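Local coordinates for protein thymine dioxygenase (Neurospora crassa, PDB 5C3R) that probably oxidises thymine at its methyl group as an iron- and 2-oxoglutarate-dependent dioxygenase, binding 2-oxoglutarate and 5-hydroxymethyl uracil side by side, at residues A[118-123]-A[192-197]; A[223-228]-A[290-295]. All coordinates share one frame; numbering follows the deposited sequence.

Overall arrangement
From the N terminus, the chain passes through helix 57-71 before strand 121-125, which pairs with strand 190-200 after a largely helical excursion that includes helix 147-173. Contact 1 closes that loop of 68 residues. Contact 2 opens only afterwards: strand 222-227 meets strand 284-295 across 61 residues that contain three of the four strands of the second, antiparallel sheet (233-236, 242-244 and 273-275). The two loops are therefore in series, neither nested nor crossed. They join directly, because strands 190-200 and 284-295 are neighbours in one mixed sheet, where R192 N lies 2.7 Å from A292 O. With centres about 12 Å apart, both contacts touch 2-oxoglutarate and 5-hydroxymethyl uracil.

Contact 1 (A[118-123]-A[192-197]); sequences DIKESY and RLLHYP. With AKG (2-oxoglutaric acid), chain F; HMU (5-hydroxymethyl uracil), chain G.
Y196 lays its ring alongside the K120 side chain, the two pointing the same way, with K120 CB 3.5 Å from Y196 CD1. I119 O sits at the edge of the same ring. The torsion that sets CG opposite the carbonyl carbon (chi1 -58°) starts the ring on its course to 2-oxoglutarate, where Y196 OH donates a hydrogen bond of 2.7 Å to AKG O4. A phenylalanine here would probably cost AKG O4 one of its two hydroxyl donors, leaving S290 OG as the other. R192 works at the other end of the cosubstrate: its chain bends at chi3, NH1 reaches AKG O2 at 2.9 Å in the guanidinium plane, and HMU C6 lies over one face of the group.

E121 and H195 form an antiparallel hydrogen-bonded pair and also join through their side chains. H195 ND1 donates to the anti lone pair of E121 OE2 at 2.7 Å, with the acceptor only 5° out of the ring plane. The other oxygen, OE1, takes a salt bridge from K78 and a hydrogen bond from Y92, so the carboxylate is gripped at both oxygens and is probably held ionised. Beyond the non-hydrogen-bonded pair S122 and L194, Y123 and L193 bond in both directions, L193 N lying 2.9 Å from Y123 O. Past the other end of the paired strand residues, a water bridges I119 O and P197 O.

The strand axes run antiparallel at 159°. Helix 57-71 packs on E121, Y123 and L193, and helix 147-173 also covers L193; R192, L194 and Y196 line the cosubstrate pocket, with strand 284-295 continuing the sheet beside them.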
loop_
_atom_site.group_PDB
_atom_site.type_symbol
_atom_site.label_atom_id
_atom_site.label_comp_id
_atom_site.label_asym_id
_atom_site.label_seq_id
_atom_site.Cartn_x
_atom_site.Cartn_y
_atom_site.Cartn_z
ATOM N N ASP A 118 5.318 5.955 -15.304
ATOM C CA ASP A 118 5.945 5.011 -14.374
ATOM C C ASP A 118 6.197 3.667 -15.057
ATOM O O ASP A 118 5.321 3.158 -15.749
ATOM C CB ASP A 118 5.047 4.801 -13.149
ATOM C CG ASP A 118 4.964 6.031 -12.252
ATOM O OD1 ASP A 118 5.762 6.980 -12.437
ATOM O OD2 ASP A 118 4.094 6.047 -11.350
ATOM N N ILE A 119 7.387 3.101 -14.868
ATOM C CA ILE A 119 7.733 1.811 -15.468
ATOM C C ILE A 119 7.208 0.705 -14.558
ATOM O O ILE A 119 7.962 0.106 -13.787
ATOM C CB ILE A 119 9.257 1.614 -15.663
ATOM C CG1 ILE A 119 9.923 2.835 -16.314
ATOM C CG2 ILE A 119 9.528 0.367 -16.500
ATOM C CD1 ILE A 119 9.532 3.080 -17.753
ATOM N N LYS A 120 5.908 0.447 -14.643
ATOM C CA LYS A 120 5.260 -0.544 -13.792
ATOM C C LYS A 120 4.023 -1.120 -14.472
ATOM O O LYS A 120 3.534 -0.579 -15.452
ATOM C CB LYS A 120 4.872 0.080 -12.442
ATOM C CG LYS A 120 3.729 1.094 -12.503
ATOM C CD LYS A 120 3.565 1.848 -11.189
ATOM C CE LYS A 120 2.319 2.721 -11.178
ATOM N NZ LYS A 120 1.104 1.956 -10.776
ATOM N N GLU A 121 3.539 -2.234 -13.945
ATOM C CA GLU A 121 2.226 -2.742 -14.295
ATOM C C GLU A 121 1.615 -3.343 -13.037
ATOM O O GLU A 121 2.333 -3.769 -12.133
ATOM C CB GLU A 121 2.309 -3.765 -15.440
ATOM C CG GLU A 121 3.114 -5.008 -15.115
ATOM C CD GLU A 121 3.293 -5.933 -16.301
ATOM O OE1 GLU A 121 2.395 -6.008 -17.168
ATOM O OE2 GLU A 121 4.342 -6.603 -16.355
ATOM N N SER A 122 0.293 -3.359 -12.965
ATOM C CA SER A 122 -0.373 -3.825 -11.762
ATOM C C SER A 122 -1.607 -4.657 -12.055
ATOM O O SER A 122 -2.150 -4.630 -13.160
ATOM C CB SER A 122 -0.748 -2.632 -10.880
ATOM O OG SER A 122 -1.666 -1.790 -11.544
ATOM N N TYR A 123 -2.034 -5.404 -11.042
ATOM C CA TYR A 123 -3.266 -6.164 -11.103
ATOM C C TYR A 123 -3.920 -6.147 -9.734
ATOM O O TYR A 123 -3.326 -6.595 -8.742
ATOM C CB TYR A 123 -2.989 -7.595 -11.539
ATOM C CG TYR A 123 -4.227 -8.455 -11.617
ATOM C CD1 TYR A 123 -5.129 -8.313 -12.667
ATOM C CD2 TYR A 123 -4.494 -9.415 -10.645
ATOM C CE1 TYR A 123 -6.263 -9.107 -12.750
ATOM C CE2 TYR A 123 -5.632 -10.208 -10.716
ATOM C CZ TYR A 123 -6.509 -10.053 -11.774
ATOM O OH TYR A 123 -7.638 -10.840 -11.849
ATOM N N ARG A 192 -3.174 -5.233 -4.413
ATOM C CA ARG A 192 -2.500 -4.775 -5.622
ATOM C C ARG A 192 -1.198 -5.539 -5.840
ATOM O O ARG A 192 -0.230 -5.359 -5.107
ATOM C CB ARG A 192 -2.218 -3.273 -5.549
ATOM C CG ARG A 192 -1.469 -2.724 -6.761
ATOM C CD ARG A 192 -1.072 -1.264 -6.600
ATOM N NE ARG A 192 -2.032 -0.340 -7.210
ATOM C CZ ARG A 192 -1.869 0.985 -7.282
ATOM N NH1 ARG A 192 -0.786 1.578 -6.772
ATOM N NH2 ARG A 192 -2.802 1.731 -7.862
ATOM N N LEU A 193 -1.181 -6.388 -6.859
ATOM C CA LEU A 193 0.047 -7.047 -7.292
ATOM C C LEU A 193 0.789 -6.081 -8.202
ATOM O O LEU A 193 0.175 -5.436 -9.051
ATOM C CB LEU A 193 -0.263 -8.341 -8.046
ATOM C CG LEU A 193 -1.170 -9.345 -7.331
ATOM C CD1 LEU A 193 -1.435 -10.526 -8.244
ATOM C CD2 LEU A 193 -0.564 -9.821 -6.022
ATOM N N LEU A 194 2.102 -5.969 -8.010
ATOM C CA LEU A 194 2.917 -5.024 -8.763
ATOM C C LEU A 194 4.117 -5.714 -9.382
ATOM O O LEU A 194 4.764 -6.553 -8.757
ATOM C CB LEU A 194 3.405 -3.891 -7.859
ATOM C CG LEU A 194 2.411 -2.762 -7.576
ATOM C CD1 LEU A 194 2.704 -2.092 -6.239
ATOM C CD2 LEU A 194 2.436 -1.745 -8.702
ATOM N N HIS A 195 4.410 -5.341 -10.620
ATOM C CA HIS A 195 5.601 -5.792 -11.302
ATOM C C HIS A 195 6.237 -4.588 -11.975
ATOM O O HIS A 195 5.601 -3.915 -12.788
ATOM C CB HIS A 195 5.249 -6.880 -12.313
ATOM C CG HIS A 195 6.371 -7.244 -13.230
ATOM N ND1 HIS A 195 6.226 -7.274 -14.599
ATOM C CD2 HIS A 195 7.655 -7.590 -12.979
ATOM C CE1 HIS A 195 7.371 -7.631 -15.154
ATOM N NE2 HIS A 195 8.255 -7.828 -14.192
ATOM N N TYR A 196 7.471 -4.299 -11.579
ATOM C CA TYR A 196 8.271 -3.243 -12.169
ATOM C C TYR A 196 9.309 -3.941 -13.048
ATOM O O TYR A 196 10.281 -4.495 -12.528
ATOM C CB TYR A 196 8.969 -2.418 -11.078
ATOM C CG TYR A 196 8.040 -1.771 -10.061
ATOM C CD1 TYR A 196 7.557 -0.482 -10.252
ATOM C CD2 TYR A 196 7.668 -2.441 -8.899
ATOM C CE1 TYR A 196 6.719 0.117 -9.323
ATOM C CE2 TYR A 196 6.820 -1.853 -7.970
ATOM C CZ TYR A 196 6.356 -0.574 -8.186
ATOM O OH TYR A 196 5.534 0.022 -7.266
ATOM N N PRO A 197 9.092 -3.949 -14.379
ATOM C CA PRO A 197 9.936 -4.748 -15.273
ATOM C C PRO A 197 11.426 -4.406 -15.224
ATOM O O PRO A 197 11.812 -3.335 -14.757
ATOM C CB PRO A 197 9.384 -4.422 -16.671
ATOM C CG PRO A 197 7.991 -3.967 -16.444
ATOM C CD PRO A 197 7.999 -3.280 -15.110
HETATM C C1 AKG F . 1.639 1.764 -3.957
HETATM O O1 AKG F . 0.814 2.544 -3.438
HETATM O O2 AKG F . 1.286 0.943 -4.829
HETATM C C2 AKG F . 3.047 1.826 -3.530
HETATM O O5 AKG F . 3.392 2.678 -2.706
HETATM C C3 AKG F . 4.048 0.847 -4.126
HETATM C C4 AKG F . 5.332 0.764 -3.304
HETATM C C5 AKG F . 6.222 -0.382 -3.751
HETATM O O3 AKG F . 7.167 -0.693 -3.005
HETATM O O4 AKG F . 6.014 -0.984 -4.834
HETATM N N1 HMU G . -5.044 2.528 -4.957
HETATM C C2 HMU G . -5.841 2.244 -3.758
HETATM O O2 HMU G . -6.843 1.571 -3.835
HETATM N N3 HMU G . -5.409 2.788 -2.463
HETATM C C4 HMU G . -4.227 3.577 -2.388
HETATM O O3 HMU G . -1.180 4.055 -4.320
HETATM O O4 HMU G . -3.889 4.012 -1.315
HETATM C C5 HMU G . -3.440 3.846 -3.593
HETATM C CM5 HMU G . -2.175 4.679 -3.546
HETATM C C6 HMU G . -3.875 3.305 -4.870
HETATM O O HOH W 1 10.562 -0.943 -13.839
#

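Contact 2 (A[223-228]-A[290-295]); sequences TLLFQD and SIAYFC. With HMU (5-hydroxymethyl uracil), chain G; AKG (2-oxoglutaric acid), chain F.
The ring of F294 has 5-hydroxymethyl uracil over one face, HMU N3 lying 3.4 Å above its plane and offset toward the rim, and A292 O over the opposite face. At its edge stand T223 OG1, 3.3 Å from F294 CD1, and the C1 carboxylate of 2-oxoglutarate, with AKG O1 3.4 Å from F294 CZ. The F226 ring instead meets I291 O in its plane, CD1 3.6 Å from that oxygen.

Four backbone hydrogen bonds hold the strands at 171°, two each in the pairs L224-Y293 and F226-I291; Y293 N to L224 O is the straightest, at 176°. On the face with L224 and Y293, L224 CD1 touches both Y293 CD2 and C295 SG. The other face carries T223, L225, Q227, S290, A292 and F294. There L225, its CG anti to the backbone N (chi1 -175°), sets CD1 against A292 CB and CD2 3.5 Å from AKG O3, while S290 OG donates to AKG O4 at 2.7 Å.

T223 OG1 accepts a bond from the water that also reaches C295 O, and it is hydrogen-bonded to D218, a metal ligand, making T223 a second-shell residue. Q227 OE1 likewise meets R288, which binds 2-oxoglutarate. L225 packs against the cosubstrate's carbon chain, while hydroxyl and arginine donors meet its C5 carboxylate. The antiparallel pairing and the family fit the double-stranded beta-helix core of Fe(II)/2-oxoglutarate oxygenases; the face with S290 and F294 carries cosubstrate and pyrimidine close to a bound nickel ion, which probably stands in for iron.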
loop_
_atom_site.group_PDB
_atom_site.type_symbol
_atom_site.label_atom_id
_atom_site.label_comp_id
_atom_site.label_asym_id
_atom_site.label_seq_id
_atom_site.Cartn_x
_atom_site.Cartn_y
_atom_site.Cartn_z
ATOM N N THR A 223 -1.721 0.248 4.731
ATOM C CA THR A 223 -1.284 -0.528 3.594
ATOM C C THR A 223 -0.232 -1.517 4.075
ATOM O O THR A 223 0.730 -1.127 4.739
ATOM C CB THR A 223 -0.680 0.381 2.508
ATOM O OG1 THR A 223 -1.690 1.263 2.015
ATOM C CG2 THR A 223 -0.132 -0.433 1.337
ATOM N N LEU A 224 -0.429 -2.795 3.754
ATOM C CA LEU A 224 0.569 -3.821 4.029
ATOM C C LEU A 224 1.393 -3.978 2.769
ATOM O O LEU A 224 0.886 -4.445 1.746
ATOM C CB LEU A 224 -0.094 -5.145 4.395
ATOM C CG LEU A 224 -1.133 -5.047 5.506
ATOM C CD1 LEU A 224 -1.972 -6.312 5.557
ATOM C CD2 LEU A 224 -0.441 -4.789 6.832
ATOM N N LEU A 225 2.650 -3.554 2.832
ATOM C CA LEU A 225 3.523 -3.600 1.679
ATOM C C LEU A 225 4.585 -4.678 1.838
ATOM O O LEU A 225 5.461 -4.584 2.697
ATOM C CB LEU A 225 4.176 -2.236 1.445
ATOM C CG LEU A 225 5.023 -2.122 0.176
ATOM C CD1 LEU A 225 4.205 -2.345 -1.082
ATOM C CD2 LEU A 225 5.679 -0.757 0.126
ATOM N N PHE A 226 4.481 -5.695 0.987
ATOM C CA PHE A 226 5.428 -6.791 0.902
ATOM C C PHE A 226 6.342 -6.504 -0.292
ATOM O O PHE A 226 5.876 -6.477 -1.436
ATOM C CB PHE A 226 4.676 -8.106 0.665
ATOM C CG PHE A 226 3.617 -8.418 1.697
ATOM C CD1 PHE A 226 2.353 -7.855 1.614
ATOM C CD2 PHE A 226 3.878 -9.303 2.735
ATOM C CE1 PHE A 226 1.377 -8.152 2.550
ATOM C CE2 PHE A 226 2.904 -9.603 3.678
ATOM C CZ PHE A 226 1.652 -9.028 3.588
ATOM N N GLN A 227 7.628 -6.269 -0.047
ATOM C CA GLN A 227 8.573 -5.999 -1.138
ATOM C C GLN A 227 9.645 -7.081 -1.227
ATOM O O GLN A 227 9.988 -7.709 -0.229
ATOM C CB GLN A 227 9.229 -4.621 -0.984
ATOM C CG GLN A 227 10.048 -4.431 0.285
ATOM C CD GLN A 227 10.795 -3.114 0.312
ATOM O OE1 GLN A 227 11.049 -2.500 -0.731
ATOM N NE2 GLN A 227 11.166 -2.675 1.510
ATOM N N ASP A 228 10.161 -7.299 -2.434
ATOM C CA ASP A 228 11.271 -8.224 -2.640
ATOM C C ASP A 228 12.566 -7.538 -2.183
ATOM O O ASP A 228 12.507 -6.529 -1.476
ATOM C CB ASP A 228 11.328 -8.701 -4.105
ATOM C CG ASP A 228 11.605 -7.578 -5.097
ATOM O OD1 ASP A 228 11.989 -6.467 -4.678
ATOM O OD2 ASP A 228 11.433 -7.815 -6.312
ATOM N N SER A 290 6.517 -6.310 -5.928
ATOM C CA SER A 290 5.986 -5.984 -4.619
ATOM C C SER A 290 4.494 -6.268 -4.626
ATOM O O SER A 290 3.901 -6.461 -5.684
ATOM C CB SER A 290 6.259 -4.520 -4.260
ATOM O OG SER A 290 5.529 -3.636 -5.098
ATOM N N ILE A 291 3.909 -6.314 -3.436
ATOM C CA ILE A 291 2.475 -6.476 -3.275
ATOM C C ILE A 291 1.982 -5.459 -2.252
ATOM O O ILE A 291 2.408 -5.478 -1.084
ATOM C CB ILE A 291 2.115 -7.894 -2.789
ATOM C CG1 ILE A 291 2.576 -8.938 -3.813
ATOM C CG2 ILE A 291 0.617 -7.999 -2.543
ATOM C CD1 ILE A 291 2.278 -10.371 -3.421
ATOM N N ALA A 292 1.082 -4.582 -2.690
ATOM C CA ALA A 292 0.477 -3.586 -1.819
ATOM C C ALA A 292 -0.951 -3.992 -1.520
ATOM O O ALA A 292 -1.802 -3.993 -2.404
ATOM C CB ALA A 292 0.513 -2.218 -2.472
ATOM N N TYR A 293 -1.210 -4.344 -0.266
ATOM C CA TYR A 293 -2.557 -4.660 0.172
ATOM C C TYR A 293 -3.140 -3.424 0.849
ATOM O O TYR A 293 -2.845 -3.127 2.008
ATOM C CB TYR A 293 -2.532 -5.854 1.126
ATOM C CG TYR A 293 -3.893 -6.365 1.522
ATOM C CD1 TYR A 293 -4.560 -7.297 0.739
ATOM C CD2 TYR A 293 -4.511 -5.926 2.687
ATOM C CE1 TYR A 293 -5.809 -7.776 1.098
ATOM C CE2 TYR A 293 -5.754 -6.408 3.066
ATOM C CZ TYR A 293 -6.401 -7.335 2.267
ATOM O OH TYR A 293 -7.642 -7.817 2.630
ATOM N N PHE A 294 -3.966 -2.696 0.112
ATOM C CA PHE A 294 -4.575 -1.485 0.632
ATOM C C PHE A 294 -5.739 -1.855 1.536
ATOM O O PHE A 294 -6.700 -2.470 1.084
ATOM C CB PHE A 294 -5.053 -0.593 -0.515
ATOM C CG PHE A 294 -3.959 -0.190 -1.461
ATOM C CD1 PHE A 294 -2.875 0.537 -1.006
ATOM C CD2 PHE A 294 -4.016 -0.533 -2.804
ATOM C CE1 PHE A 294 -1.860 0.916 -1.874
ATOM C CE2 PHE A 294 -3.012 -0.152 -3.672
ATOM C CZ PHE A 294 -1.930 0.568 -3.206
ATOM N N CYS A 295 -5.633 -1.497 2.815
ATOM C CA CYS A 295 -6.718 -1.705 3.767
ATOM C C CYS A 295 -7.549 -0.420 3.887
ATOM O O CYS A 295 -6.995 0.687 3.935
ATOM C CB CYS A 295 -6.174 -2.121 5.136
ATOM S SG CYS A 295 -5.016 -3.525 5.136
HETATM N N1 HMU G . -5.044 2.528 -4.957
HETATM C C2 HMU G . -5.841 2.244 -3.758
HETATM O O2 HMU G . -6.843 1.571 -3.835
HETATM N N3 HMU G . -5.409 2.788 -2.463
HETATM C C4 HMU G . -4.227 3.577 -2.388
HETATM O O3 HMU G . -1.180 4.055 -4.320
HETATM O O4 HMU G . -3.889 4.012 -1.315
HETATM C C5 HMU G . -3.440 3.846 -3.593
HETATM C CM5 HMU G . -2.175 4.679 -3.546
HETATM C C6 HMU G . -3.875 3.305 -4.870
HETATM C C1 AKG F . 1.639 1.764 -3.957
HETATM O O1 AKG F . 0.814 2.544 -3.438
HETATM O O2 AKG F . 1.286 0.943 -4.829
HETATM C C2 AKG F . 3.047 1.826 -3.530
HETATM O O5 AKG F . 3.392 2.678 -2.706
HETATM C C3 AKG F . 4.048 0.847 -4.126
HETATM C C4 AKG F . 5.332 0.764 -3.304
HETATM C C5 AKG F . 6.222 -0.382 -3.751
HETATM O O3 AKG F . 7.167 -0.693 -3.005
HETATM O O4 AKG F . 6.014 -0.984 -4.834
HETATM O O HOH W 2 -4.661 1.973 2.266
#